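Local coordinates for ribosome biogenesis GTPase A (Thermotoga maritima, PDB 3CNL), which binds GTP and probably hydrolyses it, and is probably required for a late step in assembly of the 50S ribosomal subunit, at residues R101-K112 with V146-K157. Residues are numbered along the deposited sequence; the frame is centred on the assembly and turned at random.
Sequences RVLIVGVPNTGK and VKILDTPGILYK. With GNP (phosphoaminophosphonic acid-guanylate ester), chain B.
V102 is bonded to both neighbours of I148 in a parallel pairing: V102 N donates to K147 O (2.8 Å), and L149 N returns to V102 O almost straight on from the carbonyl. Past a two-residue slip the ladder resumes, G153 N reaching I104 O in the carbonyl plane and L155 N reaching G106 O (2.8 Å) from above it. One water fills the slip, accepting from I104 N and donating to L149 O and T151 O. Beta-branched V102 and I148, suited to strands, lie side by side, V102 CB 3.9 Å from I148 CG1; L103 CD1 meets L149 CD1 (3.8 Å). G153 suits its place because a CB would press on V105 CG2. In this circularly permuted G domain, strand 101-106 leads into the P-loop, which holds the phosphates, while neighbouring parallel strand 147-154 carries the DTPG sequence, whose G153 is a GTP-binding residue. K112, bent at chi3 (-61°) and chi4 (-58°), curls back so that NZ donates to V107 O (2.9 Å) and to O1G of GNP (2.8 Å), while its CB packs on P152 CB. A methionine here would probably cost the phosphates this lysine's charge and leave V107 O without this donor.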
# COMPACT_ATOMS: atom_id res chain seq x y z
N ARG A 101 -19.64 10.60 5.88
CA ARG A 101 -18.75 10.64 7.03
C ARG A 101 -17.76 9.53 6.76
O ARG A 101 -18.12 8.38 6.67
CB ARG A 101 -19.52 10.38 8.31
CG ARG A 101 -20.67 11.33 8.52
CD ARG A 101 -21.68 10.74 9.48
NE ARG A 101 -21.41 11.18 10.84
CZ ARG A 101 -21.66 12.42 11.28
NH1 ARG A 101 -22.20 13.35 10.46
NH2 ARG A 101 -21.37 12.72 12.53
N VAL A 102 -16.49 9.90 6.60
CA VAL A 102 -15.54 9.03 5.94
C VAL A 102 -14.45 8.51 6.90
O VAL A 102 -13.90 9.28 7.69
CB VAL A 102 -14.90 9.76 4.71
CG1 VAL A 102 -13.92 8.87 3.97
CG2 VAL A 102 -16.00 10.28 3.75
N LEU A 103 -14.17 7.22 6.82
CA LEU A 103 -12.97 6.63 7.42
C LEU A 103 -11.99 6.28 6.30
O LEU A 103 -12.33 5.60 5.33
CB LEU A 103 -13.28 5.39 8.25
CG LEU A 103 -12.10 4.55 8.79
CD1 LEU A 103 -11.33 5.25 9.92
CD2 LEU A 103 -12.52 3.15 9.25
N ILE A 104 -10.76 6.75 6.45
CA ILE A 104 -9.65 6.31 5.62
C ILE A 104 -9.05 5.06 6.27
O ILE A 104 -8.67 5.10 7.44
CB ILE A 104 -8.56 7.42 5.54
CG1 ILE A 104 -9.13 8.74 5.01
CG2 ILE A 104 -7.33 6.97 4.70
CD1 ILE A 104 -9.89 8.63 3.68
N VAL A 105 -8.94 3.96 5.52
CA VAL A 105 -8.40 2.71 6.08
C VAL A 105 -7.43 1.99 5.11
O VAL A 105 -7.49 2.17 3.89
CB VAL A 105 -9.53 1.74 6.49
CG1 VAL A 105 -10.17 1.09 5.27
CG2 VAL A 105 -8.99 0.66 7.40
N GLY A 106 -6.55 1.15 5.66
CA GLY A 106 -5.62 0.37 4.82
C GLY A 106 -4.53 -0.32 5.62
O GLY A 106 -4.38 -0.09 6.83
N VAL A 107 -3.76 -1.17 4.95
CA VAL A 107 -2.64 -1.83 5.64
C VAL A 107 -1.55 -0.78 5.80
O VAL A 107 -1.65 0.27 5.20
CB VAL A 107 -2.13 -3.06 4.88
CG1 VAL A 107 -3.27 -4.09 4.70
CG2 VAL A 107 -1.50 -2.63 3.51
N PRO A 108 -0.51 -1.06 6.61
CA PRO A 108 0.55 -0.09 6.80
C PRO A 108 1.21 0.37 5.49
O PRO A 108 1.33 -0.42 4.55
CB PRO A 108 1.56 -0.85 7.66
CG PRO A 108 0.75 -1.87 8.40
CD PRO A 108 -0.29 -2.28 7.42
N ASN A 109 1.58 1.65 5.46
CA ASN A 109 2.49 2.25 4.46
C ASN A 109 1.88 2.67 3.13
O ASN A 109 2.59 3.22 2.28
CB ASN A 109 3.71 1.33 4.19
CG ASN A 109 4.88 2.10 3.64
OD1 ASN A 109 5.28 3.09 4.23
ND2 ASN A 109 5.43 1.66 2.49
N THR A 110 0.59 2.45 2.95
CA THR A 110 -0.05 2.66 1.62
C THR A 110 -0.33 4.11 1.28
O THR A 110 -0.74 4.41 0.16
CB THR A 110 -1.37 1.92 1.50
OG1 THR A 110 -2.25 2.37 2.55
CG2 THR A 110 -1.16 0.41 1.61
N GLY A 111 -0.14 5.02 2.24
CA GLY A 111 -0.24 6.47 1.97
C GLY A 111 -1.38 7.20 2.69
O GLY A 111 -1.78 8.29 2.26
N LYS A 112 -1.87 6.63 3.79
CA LYS A 112 -3.10 7.11 4.43
C LYS A 112 -2.94 8.46 5.12
O LYS A 112 -3.83 9.32 5.00
CB LYS A 112 -3.63 6.06 5.42
CG LYS A 112 -3.87 4.69 4.78
CD LYS A 112 -4.32 3.63 5.79
CE LYS A 112 -3.30 3.38 6.88
NZ LYS A 112 -2.00 2.94 6.32
N VAL A 146 -18.89 17.65 4.06
CA VAL A 146 -18.51 16.24 4.33
C VAL A 146 -17.45 16.09 5.42
O VAL A 146 -16.49 16.87 5.49
CB VAL A 146 -18.28 15.32 3.06
CG1 VAL A 146 -18.56 15.99 1.74
CG2 VAL A 146 -16.92 14.56 3.11
N LYS A 147 -17.66 15.12 6.31
CA LYS A 147 -16.79 14.92 7.46
C LYS A 147 -15.81 13.78 7.21
O LYS A 147 -16.21 12.71 6.77
CB LYS A 147 -17.64 14.60 8.70
CG LYS A 147 -18.23 15.82 9.37
CD LYS A 147 -19.04 15.41 10.57
CE LYS A 147 -19.63 16.62 11.26
NZ LYS A 147 -20.63 17.30 10.38
N ILE A 148 -14.52 14.03 7.48
CA ILE A 148 -13.50 12.97 7.40
C ILE A 148 -12.74 12.81 8.74
O ILE A 148 -12.24 13.79 9.28
CB ILE A 148 -12.55 13.19 6.18
CG1 ILE A 148 -13.39 13.30 4.89
CG2 ILE A 148 -11.54 12.01 6.03
CD1 ILE A 148 -12.73 14.03 3.73
N LEU A 149 -12.71 11.58 9.29
CA LEU A 149 -11.91 11.28 10.49
C LEU A 149 -10.44 11.61 10.26
O LEU A 149 -9.87 11.20 9.25
CB LEU A 149 -12.04 9.81 10.90
CG LEU A 149 -13.36 9.38 11.54
CD1 LEU A 149 -13.43 7.88 11.69
CD2 LEU A 149 -13.54 10.05 12.90
N ASP A 150 -9.83 12.33 11.20
CA ASP A 150 -8.47 12.82 10.98
C ASP A 150 -7.38 11.77 11.23
O ASP A 150 -6.20 12.06 11.05
CB ASP A 150 -8.19 14.13 11.77
CG ASP A 150 -8.11 13.91 13.27
OD1 ASP A 150 -8.46 12.82 13.78
OD2 ASP A 150 -7.70 14.86 13.96
N THR A 151 -7.79 10.58 11.68
CA THR A 151 -6.87 9.45 11.85
C THR A 151 -7.31 8.22 11.06
O THR A 151 -8.49 7.83 11.12
CB THR A 151 -6.63 9.08 13.35
OG1 THR A 151 -7.73 8.31 13.86
CG2 THR A 151 -6.47 10.31 14.18
N PRO A 152 -6.37 7.58 10.34
CA PRO A 152 -6.74 6.40 9.57
C PRO A 152 -6.86 5.17 10.45
O PRO A 152 -6.27 5.11 11.53
CB PRO A 152 -5.58 6.25 8.59
CG PRO A 152 -4.42 6.80 9.30
CD PRO A 152 -4.94 7.90 10.20
N GLY A 153 -7.64 4.20 10.00
CA GLY A 153 -7.62 2.87 10.60
C GLY A 153 -6.51 2.08 9.92
O GLY A 153 -6.36 2.11 8.69
N ILE A 154 -5.71 1.38 10.71
CA ILE A 154 -4.61 0.60 10.15
C ILE A 154 -4.97 -0.88 10.25
O ILE A 154 -5.27 -1.38 11.34
CB ILE A 154 -3.28 0.90 10.89
CG1 ILE A 154 -2.97 2.40 10.82
CG2 ILE A 154 -2.13 0.06 10.32
CD1 ILE A 154 -1.90 2.87 11.79
N LEU A 155 -4.96 -1.57 9.11
CA LEU A 155 -5.31 -2.98 9.06
C LEU A 155 -4.08 -3.89 9.04
O LEU A 155 -3.25 -3.82 8.14
CB LEU A 155 -6.19 -3.24 7.83
CG LEU A 155 -7.01 -4.53 7.72
CD1 LEU A 155 -6.31 -5.60 6.88
CD2 LEU A 155 -7.47 -5.10 9.08
N TYR A 156 -3.99 -4.75 10.05
CA TYR A 156 -2.97 -5.79 10.10
C TYR A 156 -3.65 -7.11 9.77
O TYR A 156 -4.52 -7.56 10.50
CB TYR A 156 -2.31 -5.85 11.48
CG TYR A 156 -1.82 -4.51 11.95
CD1 TYR A 156 -0.55 -4.05 11.63
CD2 TYR A 156 -2.64 -3.69 12.72
CE1 TYR A 156 -0.10 -2.81 12.07
CE2 TYR A 156 -2.20 -2.44 13.17
CZ TYR A 156 -0.94 -2.01 12.83
OH TYR A 156 -0.52 -0.77 13.28
N LYS A 157 -3.27 -7.73 8.66
CA LYS A 157 -3.97 -8.92 8.23
C LYS A 157 -3.16 -10.21 8.33
O LYS A 157 -1.95 -10.17 8.52
CB LYS A 157 -4.59 -8.73 6.84
CG LYS A 157 -3.66 -8.74 5.66
CD LYS A 157 -4.39 -8.13 4.47
CE LYS A 157 -3.91 -8.72 3.18
NZ LYS A 157 -4.62 -8.14 2.02
PG GNP B . 1.21 3.80 8.16
O1G GNP B . -0.24 3.43 8.41
O2G GNP B . 2.10 2.58 8.04
O3G GNP B . 1.64 4.80 9.23
N3B GNP B . 1.55 4.63 6.86
PB GNP B . 0.57 5.44 5.92
O1B GNP B . -0.41 4.51 5.28
O2B GNP B . -0.02 6.56 6.71
O3A GNP B . 1.48 6.02 4.82
PA GNP B . 2.21 7.39 4.74
O1A GNP B . 1.32 8.44 4.23
O2A GNP B . 2.95 7.70 5.98
O5' GNP B . 3.24 7.16 3.60
C5' GNP B . 4.21 6.10 3.64
C4' GNP B . 5.33 6.44 2.66
O4' GNP B . 4.85 6.48 1.29
C3' GNP B . 6.00 7.79 2.86
O3' GNP B . 7.38 7.66 2.55
C2' GNP B . 5.31 8.66 1.82
O2' GNP B . 6.12 9.75 1.46
C1' GNP B . 5.16 7.70 0.65
N9 GNP B . 4.03 7.97 -0.24
C8 GNP B . 2.73 8.22 0.15
N7 GNP B . 1.92 8.40 -0.86
C5 GNP B . 2.76 8.25 -1.99
C6 GNP B . 2.47 8.32 -3.38
O6 GNP B . 1.38 8.55 -3.94
N1 GNP B . 3.61 8.09 -4.17
C2 GNP B . 4.88 7.83 -3.68
N2 GNP B . 5.87 7.64 -4.58
N3 GNP B . 5.16 7.75 -2.39
C4 GNP B . 4.05 7.98 -1.61
O HOH W 1 -9.78 8.63 8.54